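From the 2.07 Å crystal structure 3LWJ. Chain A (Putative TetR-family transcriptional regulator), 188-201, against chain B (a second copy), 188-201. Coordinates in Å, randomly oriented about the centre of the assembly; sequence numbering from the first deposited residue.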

ATOM      1  N   SER A 188      14.085  -5.749   8.672  1.00 22.50           N
ATOM      2  CA  SER A 188      13.951  -7.182   8.916  1.00 23.05           C
ATOM      3  C   SER A 188      13.442  -7.870   7.683  1.00 21.80           C
ATOM      4  O   SER A 188      13.980  -8.886   7.300  1.00 20.76           O
ATOM      5  CB  SER A 188      12.997  -7.471  10.071  1.00 19.45           C
ATOM      6  OG  SER A 188      12.937  -8.881  10.300  1.00 20.20           O
ATOM      7  N   PHE A 189      12.389  -7.321   7.049  1.00 20.15           N
ATOM      8  CA  PHE A 189      11.893  -7.940   5.828  1.00 19.19           C
ATOM      9  C   PHE A 189      12.968  -8.054   4.717  1.00 19.08           C
ATOM     10  O   PHE A 189      13.079  -9.106   4.006  1.00 21.41           O
ATOM     11  CB  PHE A 189      10.690  -7.160   5.268  1.00 18.63           C
ATOM     12  CG  PHE A 189      10.478  -7.400   3.802  1.00 25.71           C
ATOM     13  CD1 PHE A 189       9.955  -8.602   3.373  1.00 28.19           C
ATOM     14  CD2 PHE A 189      10.878  -6.473   2.851  1.00 21.53           C
ATOM     15  CE1 PHE A 189       9.804  -8.857   2.024  1.00 22.73           C
ATOM     16  CE2 PHE A 189      10.677  -6.709   1.491  1.00 29.63           C
ATOM     17  CZ  PHE A 189      10.158  -7.893   1.079  1.00 22.74           C
ATOM     18  N   HIS A 190      13.728  -6.980   4.500  1.00 19.52           N
ATOM     19  CA  HIS A 190      14.765  -7.001   3.436  1.00 24.13           C
ATOM     20  C   HIS A 190      15.886  -7.992   3.737  1.00 24.08           C
ATOM     21  O   HIS A 190      16.401  -8.658   2.822  1.00 26.58           O
ATOM     22  CB  HIS A 190      15.314  -5.608   3.156  1.00 20.61           C
ATOM     23  CG  HIS A 190      14.333  -4.731   2.456  1.00 25.54           C
ATOM     24  ND1 HIS A 190      13.444  -3.925   3.135  1.00 21.40           N
ATOM     25  CD2 HIS A 190      14.066  -4.562   1.145  1.00 22.86           C
ATOM     26  CE1 HIS A 190      12.689  -3.281   2.267  1.00 28.17           C
ATOM     27  NE2 HIS A 190      13.042  -3.650   1.054  1.00 22.50           N
ATOM     28  N   LYS A 191      16.196  -8.168   5.028  1.00 30.37           N
ATOM     29  CA  LYS A 191      17.144  -9.195   5.454  1.00 28.21           C
ATOM     30  C   LYS A 191      16.646 -10.585   5.079  1.00 26.25           C
ATOM     31  O   LYS A 191      17.367 -11.369   4.453  1.00 24.89           O
ATOM     32  CB  LYS A 191      17.443  -9.121   6.951  1.00 30.89           C
ATOM     33  CG  LYS A 191      18.292 -10.333   7.488  1.00 40.90           C
ATOM     34  CD  LYS A 191      18.061 -10.632   9.005  1.00 53.15           C
ATOM     35  CE  LYS A 191      16.603 -11.063   9.359  1.00 55.55           C
ATOM     36  NZ  LYS A 191      16.135 -12.348   8.749  1.00 46.25           N
ATOM     37  N   THR A 192      15.421 -10.885   5.467  1.00 23.56           N
ATOM     38  CA  THR A 192      14.828 -12.180   5.121  1.00 25.08           C
ATOM     39  C   THR A 192      14.706 -12.387   3.612  1.00 22.23           C
ATOM     40  O   THR A 192      14.930 -13.496   3.107  1.00 23.43           O
ATOM     41  CB  THR A 192      13.460 -12.345   5.742  1.00 24.27           C
ATOM     42  OG1 THR A 192      13.575 -12.256   7.167  1.00 25.61           O
ATOM     43  CG2 THR A 192      12.865 -13.682   5.398  1.00 21.67           C
ATOM     44  N   LEU A 193      14.326 -11.342   2.891  1.00 21.67           N
ATOM     45  CA  LEU A 193      14.241 -11.419   1.419  1.00 19.00           C
ATOM     46  C   LEU A 193      15.582 -11.800   0.787  1.00 22.64           C
ATOM     47  O   LEU A 193      15.648 -12.618  -0.168  1.00 23.21           O
ATOM     48  CB  LEU A 193      13.726 -10.079   0.828  1.00 16.71           C
ATOM     49  CG  LEU A 193      13.791  -9.820  -0.679  1.00 22.73           C
ATOM     50  CD1 LEU A 193      13.029 -10.917  -1.375  1.00 23.01           C
ATOM     51  CD2 LEU A 193      13.257  -8.363  -1.081  1.00 15.98           C
ATOM     52  N   ALA A 194      16.635 -11.190   1.318  1.00 22.86           N
ATOM     53  CA  ALA A 194      18.020 -11.434   0.921  1.00 24.96           C
ATOM     54  C   ALA A 194      18.481 -12.873   1.175  1.00 26.38           C
ATOM     55  O   ALA A 194      18.996 -13.547   0.270  1.00 27.62           O
ATOM     56  CB  ALA A 194      18.934 -10.456   1.666  1.00 21.65           C
ATOM     57  N   VAL A 195      18.313 -13.336   2.417  1.00 27.88           N
ATOM     58  CA  VAL A 195      18.768 -14.686   2.791  1.00 27.40           C
ATOM     59  C   VAL A 195      17.804 -15.797   2.340  1.00 26.41           C
ATOM     60  O   VAL A 195      18.211 -16.932   2.231  1.00 24.30           O
ATOM     61  CB  VAL A 195      19.088 -14.816   4.317  1.00 25.63           C
ATOM     62  CG1 VAL A 195      20.141 -13.846   4.682  1.00 22.87           C
ATOM     63  CG2 VAL A 195      17.840 -14.598   5.192  1.00 30.59           C
ATOM     64  N   GLY A 196      16.542 -15.449   2.099  1.00 23.16           N
ATOM     65  CA  GLY A 196      15.531 -16.388   1.704  1.00 25.07           C
ATOM     66  C   GLY A 196      14.786 -17.026   2.848  1.00 28.34           C
ATOM     67  O   GLY A 196      15.381 -17.381   3.881  1.00 33.12           O
ATOM     68  N   LEU A 197      13.479 -17.189   2.658  1.00 24.14           N
ATOM     69  CA  LEU A 197      12.621 -17.662   3.711  1.00 25.05           C
ATOM     70  C   LEU A 197      12.820 -19.154   3.940  1.00 25.96           C
ATOM     71  O   LEU A 197      12.687 -19.642   5.070  1.00 22.67           O
ATOM     72  CB  LEU A 197      11.152 -17.380   3.370  1.00 23.15           C
ATOM     73  CG  LEU A 197      10.121 -17.686   4.451  1.00 29.63           C
ATOM     74  CD1 LEU A 197      10.448 -16.885   5.707  1.00 24.68           C
ATOM     75  CD2 LEU A 197       8.683 -17.422   3.980  1.00 20.21           C
ATOM     76  N   LEU A 198      13.079 -19.882   2.861  1.00 25.12           N
ATOM     77  CA  LEU A 198      13.209 -21.333   2.958  1.00 25.60           C
ATOM     78  C   LEU A 198      14.497 -21.646   3.684  1.00 25.13           C
ATOM     79  O   LEU A 198      15.530 -20.988   3.478  1.00 24.43           O
ATOM     80  CB  LEU A 198      13.201 -22.016   1.578  1.00 25.69           C
ATOM     81  CG  LEU A 198      11.872 -22.013   0.796  1.00 28.73           C
ATOM     82  CD1 LEU A 198      12.099 -22.585  -0.628  1.00 31.79           C
ATOM     83  CD2 LEU A 198      10.760 -22.800   1.497  1.00 27.15           C
ATOM     84  N   VAL A 199      14.430 -22.645   4.555  1.00 28.67           N
ATOM     85  CA  VAL A 199      15.641 -23.216   5.138  1.00 28.91           C
ATOM     86  C   VAL A 199      16.515 -23.807   4.022  1.00 29.43           C
ATOM     87  O   VAL A 199      17.683 -23.440   3.882  1.00 27.27           O
ATOM     88  CB  VAL A 199      15.290 -24.287   6.159  1.00 30.24           C
ATOM     89  CG1 VAL A 199      16.528 -25.117   6.516  1.00 20.95           C
ATOM     90  CG2 VAL A 199      14.639 -23.645   7.386  1.00 25.44           C
ATOM     91  N   VAL A 200      15.948 -24.683   3.205  1.00 33.39           N
ATOM     92  CA  VAL A 200      16.736 -25.336   2.150  1.00 39.69           C
ATOM     93  C   VAL A 200      16.425 -24.833   0.731  1.00 44.65           C
ATOM     94  O   VAL A 200      15.266 -24.861   0.302  1.00 43.73           O
ATOM     95  CB  VAL A 200      16.534 -26.880   2.149  1.00 40.15           C
ATOM     96  CG1 VAL A 200      17.542 -27.541   1.221  1.00 37.64           C
ATOM     97  CG2 VAL A 200      16.672 -27.431   3.547  1.00 37.91           C
ATOM     98  N   ASN A 201      17.460 -24.392   0.005  1.00 48.98           N
ATOM     99  CA  ASN A 201      17.383 -24.327  -1.470  1.00 51.12           C
ATOM    100  C   ASN A 201      18.742 -24.390  -2.165  1.00 50.63           C
ATOM    101  O   ASN A 201      18.956 -25.279  -2.993  1.00 51.63           O
ATOM    102  CB  ASN A 201      16.540 -23.121  -1.965  1.00 52.63           C
ATOM    103  CG  ASN A 201      17.124 -21.792  -1.576  1.00 50.83           C
ATOM    104  OD1 ASN A 201      16.720 -21.196  -0.570  1.00 49.32           O
ATOM    105  ND2 ASN A 201      18.090 -21.313  -2.363  1.00 47.57           N
TER
ATOM    106  N   SER B 188       5.668 -14.258  -8.440  1.00 22.50           N
ATOM    107  CA  SER B 188       7.104 -14.145  -8.669  1.00 23.05           C
ATOM    108  C   SER B 188       7.784 -13.630  -7.433  1.00 21.80           C
ATOM    109  O   SER B 188       8.789 -14.177  -7.032  1.00 20.76           O
ATOM    110  CB  SER B 188       7.420 -13.208  -9.830  1.00 19.45           C
ATOM    111  OG  SER B 188       8.832 -13.169 -10.044  1.00 20.20           O
ATOM    112  N   PHE B 189       7.241 -12.563  -6.818  1.00 20.15           N
ATOM    113  CA  PHE B 189       7.854 -12.061  -5.595  1.00 19.19           C
ATOM    114  C   PHE B 189       7.941 -13.124  -4.470  1.00 19.08           C
ATOM    115  O   PHE B 189       8.983 -13.239  -3.746  1.00 21.41           O
ATOM    116  CB  PHE B 189       7.083 -10.841  -5.059  1.00 18.63           C
ATOM    117  CG  PHE B 189       7.309 -10.616  -3.593  1.00 25.71           C
ATOM    118  CD1 PHE B 189       8.511 -10.103  -3.155  1.00 28.19           C
ATOM    119  CD2 PHE B 189       6.365 -10.993  -2.648  1.00 21.53           C
ATOM    120  CE1 PHE B 189       8.753  -9.939  -1.805  1.00 22.73           C
ATOM    121  CE2 PHE B 189       6.587 -10.778  -1.288  1.00 29.63           C
ATOM    122  CZ  PHE B 189       7.773 -10.270  -0.868  1.00 22.74           C
ATOM    123  N   HIS B 190       6.854 -13.868  -4.258  1.00 19.52           N
ATOM    124  CA  HIS B 190       6.849 -14.892  -3.182  1.00 24.13           C
ATOM    125  C   HIS B 190       7.829 -16.029  -3.458  1.00 24.08           C
ATOM    126  O   HIS B 190       8.478 -16.542  -2.529  1.00 26.58           O
ATOM    127  CB  HIS B 190       5.446 -15.420  -2.911  1.00 20.61           C
ATOM    128  CG  HIS B 190       4.574 -14.419  -2.233  1.00 25.54           C
ATOM    129  ND1 HIS B 190       3.788 -13.529  -2.932  1.00 21.40           N
ATOM    130  CD2 HIS B 190       4.393 -14.135  -0.927  1.00 22.86           C
ATOM    131  CE1 HIS B 190       3.144 -12.756  -2.080  1.00 28.17           C
ATOM    132  NE2 HIS B 190       3.494 -13.098  -0.858  1.00 22.50           N
ATOM    133  N   LYS B 191       8.017 -16.356  -4.743  1.00 30.37           N
ATOM    134  CA  LYS B 191       9.036 -17.323  -5.146  1.00 28.21           C
ATOM    135  C   LYS B 191      10.428 -16.838  -4.760  1.00 26.25           C
ATOM    136  O   LYS B 191      11.195 -17.561  -4.116  1.00 24.89           O
ATOM    137  CB  LYS B 191       8.975 -17.638  -6.639  1.00 30.89           C
ATOM    138  CG  LYS B 191      10.183 -18.509  -7.153  1.00 40.90           C
ATOM    139  CD  LYS B 191      10.502 -18.299  -8.668  1.00 53.15           C
ATOM    140  CE  LYS B 191      10.957 -16.852  -9.035  1.00 55.55           C
ATOM    141  NZ  LYS B 191      12.239 -16.392  -8.415  1.00 46.25           N
ATOM    142  N   THR B 192      10.748 -15.621  -5.159  1.00 23.56           N
ATOM    143  CA  THR B 192      12.047 -15.042  -4.805  1.00 25.08           C
ATOM    144  C   THR B 192      12.238 -14.904  -3.294  1.00 22.23           C
ATOM    145  O   THR B 192      13.338 -15.135  -2.774  1.00 23.43           O
ATOM    146  CB  THR B 192      12.237 -13.683  -5.439  1.00 24.27           C
ATOM    147  OG1 THR B 192      12.162 -13.813  -6.864  1.00 25.61           O
ATOM    148  CG2 THR B 192      13.577 -13.101  -5.087  1.00 21.67           C
ATOM    149  N   LEU B 193      11.190 -14.502  -2.591  1.00 21.67           N
ATOM    150  CA  LEU B 193      11.250 -14.400  -1.119  1.00 19.00           C
ATOM    151  C   LEU B 193      11.607 -15.739  -0.467  1.00 22.64           C
ATOM    152  O   LEU B 193      12.413 -15.804   0.498  1.00 23.21           O
ATOM    153  CB  LEU B 193       9.910 -13.863  -0.550  1.00 16.71           C
ATOM    154  CG  LEU B 193       9.633 -13.906   0.955  1.00 22.73           C
ATOM    155  CD1 LEU B 193      10.731 -13.150   1.655  1.00 23.01           C
ATOM    156  CD2 LEU B 193       8.178 -13.349   1.334  1.00 15.98           C
ATOM    157  N   ALA B 194      10.990 -16.790  -0.992  1.00 22.86           N
ATOM    158  CA  ALA B 194      11.211 -18.173  -0.576  1.00 24.96           C
ATOM    159  C   ALA B 194      12.647 -18.656  -0.809  1.00 26.38           C
ATOM    160  O   ALA B 194      13.303 -19.168   0.110  1.00 27.62           O
ATOM    161  CB  ALA B 194      10.230 -19.084  -1.322  1.00 21.65           C
ATOM    162  N   VAL B 195      13.127 -18.508  -2.046  1.00 27.88           N
ATOM    163  CA  VAL B 195      14.474 -18.984  -2.399  1.00 27.40           C
ATOM    164  C   VAL B 195      15.593 -18.031  -1.946  1.00 26.41           C
ATOM    165  O   VAL B 195      16.721 -18.450  -1.819  1.00 24.30           O
ATOM    166  CB  VAL B 195      14.618 -19.324  -3.920  1.00 25.63           C
ATOM    167  CG1 VAL B 195      13.639 -20.369  -4.284  1.00 22.87           C
ATOM    168  CG2 VAL B 195      14.426 -18.085  -4.812  1.00 30.59           C
ATOM    169  N   GLY B 196      15.259 -16.760  -1.724  1.00 23.16           N
ATOM    170  CA  GLY B 196      16.206 -15.757  -1.331  1.00 25.07           C
ATOM    171  C   GLY B 196      16.866 -15.034  -2.475  1.00 28.34           C
ATOM    172  O   GLY B 196      17.225 -15.646  -3.498  1.00 33.12           O
ATOM    173  N   LEU B 197      17.043 -13.727  -2.299  1.00 24.14           N
ATOM    174  CA  LEU B 197      17.540 -12.888  -3.356  1.00 25.05           C
ATOM    175  C   LEU B 197      19.032 -13.108  -3.565  1.00 25.96           C
ATOM    176  O   LEU B 197      19.534 -12.995  -4.691  1.00 22.67           O
ATOM    177  CB  LEU B 197      17.273 -11.411  -3.035  1.00 23.15           C
ATOM    178  CG  LEU B 197      17.604 -10.397  -4.125  1.00 29.63           C
ATOM    179  CD1 LEU B 197      16.814 -10.729  -5.386  1.00 24.68           C
ATOM    180  CD2 LEU B 197      17.353  -8.950  -3.673  1.00 20.21           C
ATOM    181  N   LEU B 198      19.744 -13.364  -2.474  1.00 25.12           N
ATOM    182  CA  LEU B 198      21.194 -13.513  -2.552  1.00 25.60           C
ATOM    183  C   LEU B 198      21.499 -14.814  -3.260  1.00 25.13           C
ATOM    184  O   LEU B 198      20.825 -15.835  -3.049  1.00 24.43           O
ATOM    185  CB  LEU B 198      21.860 -13.497  -1.165  1.00 25.69           C
ATOM    186  CG  LEU B 198      21.866 -12.160  -0.398  1.00 28.73           C
ATOM    187  CD1 LEU B 198      22.418 -12.378   1.034  1.00 31.79           C
ATOM    188  CD2 LEU B 198      22.675 -11.067  -1.103  1.00 27.15           C
ATOM    189  N   VAL B 199      22.509 -14.770  -4.119  1.00 28.67           N
ATOM    190  CA  VAL B 199      23.070 -15.995  -4.682  1.00 28.91           C
ATOM    191  C   VAL B 199      23.638 -16.863  -3.549  1.00 29.43           C
ATOM    192  O   VAL B 199      23.254 -18.024  -3.399  1.00 27.27           O
ATOM    193  CB  VAL B 199      24.158 -15.670  -5.695  1.00 30.24           C
ATOM    194  CG1 VAL B 199      24.976 -16.922  -6.027  1.00 20.95           C
ATOM    195  CG2 VAL B 199      23.538 -15.024  -6.937  1.00 25.44           C
ATOM    196  N   VAL B 200      24.511 -16.297  -2.728  1.00 33.39           N
ATOM    197  CA  VAL B 200      25.141 -17.081  -1.657  1.00 39.69           C
ATOM    198  C   VAL B 200      24.626 -16.747  -0.247  1.00 44.65           C
ATOM    199  O   VAL B 200      24.665 -15.584   0.169  1.00 43.73           O
ATOM    200  CB  VAL B 200      26.688 -16.899  -1.640  1.00 40.15           C
ATOM    201  CG1 VAL B 200      27.325 -17.905  -0.693  1.00 37.64           C
ATOM    202  CG2 VAL B 200      27.253 -17.061  -3.029  1.00 37.91           C
ATOM    203  N   ASN B 201      24.164 -17.768   0.485  1.00 48.98           N
ATOM    204  CA  ASN B 201      24.082 -17.673   1.958  1.00 51.12           C
ATOM    205  C   ASN B 201      24.120 -19.023   2.670  1.00 50.63           C
ATOM    206  O   ASN B 201      24.996 -19.240   3.511  1.00 51.63           O
ATOM    207  CB  ASN B 201      22.881 -16.809   2.429  1.00 52.63           C
ATOM    208  CG  ASN B 201      21.549 -17.380   2.031  1.00 50.83           C
ATOM    209  OD1 ASN B 201      20.971 -16.981   1.014  1.00 49.32           O
ATOM    210  ND2 ASN B 201      21.049 -18.331   2.825  1.00 47.57           N
TER

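At the apolar centre of the contact the aromatic rings meet at their edges, with F189(A) CE1 3.8 Å from F189(B) CZ. Each phenylalanine leaves its helix sideways, but its t rotamer brings the end of the ring nearer the partner. L193(A) and L193(B) do likewise: L193(A) CD1 lies 3.9 Å from L193(B) CA, the mate of an equal contact in the other direction, and 4.4 Å from F189(B) CE1. Flexible, branched leucine fills the space beside the rings and loses the most surface of any residue here. The two stretches are copies related by an exact two-fold axis, so every contact occurs twice. The ends of their helices, through residue 195, approach to 7.5 Å, with an angle of 78° between their N-to-C directions, and 766 Å² of surface is buried between the stretches.

Where the helices end, the CA atoms of the two chains come closest, G196(A) CA lying 3.2 Å from G196(B) CA. Glycine suits this place doubly. Its positive phi would jam a CB against the preceding carbonyl, and an ideal CB on G196(A) would lie 2.8 Å from G196(B) CA, a clash. Its bare CA also makes a CA-H...O contact, G196(B) CA to L193(A) O at 3.4 Å.

This proximity lets backbone bind backbone. The last turn of a helix leaves carbonyls without amide partners in its own helix, and the other chain supplies them: L197(B) N donates to L193(A) O at 2.8 Å and L198(B) N to A194(A) O at 2.9 Å, with the symmetric pair completing four hydrogen bonds. The small side chain of A194(A) accommodates the neighbouring leucine, A194(A) CB lying 4.0 Å from L198(B) CG.

At the exposed polar edge, N201(B) points its CA-to-CB bond toward chain A and places its amide beside the V195(A) carbonyl, a polar group suited to a site that solvent can reach.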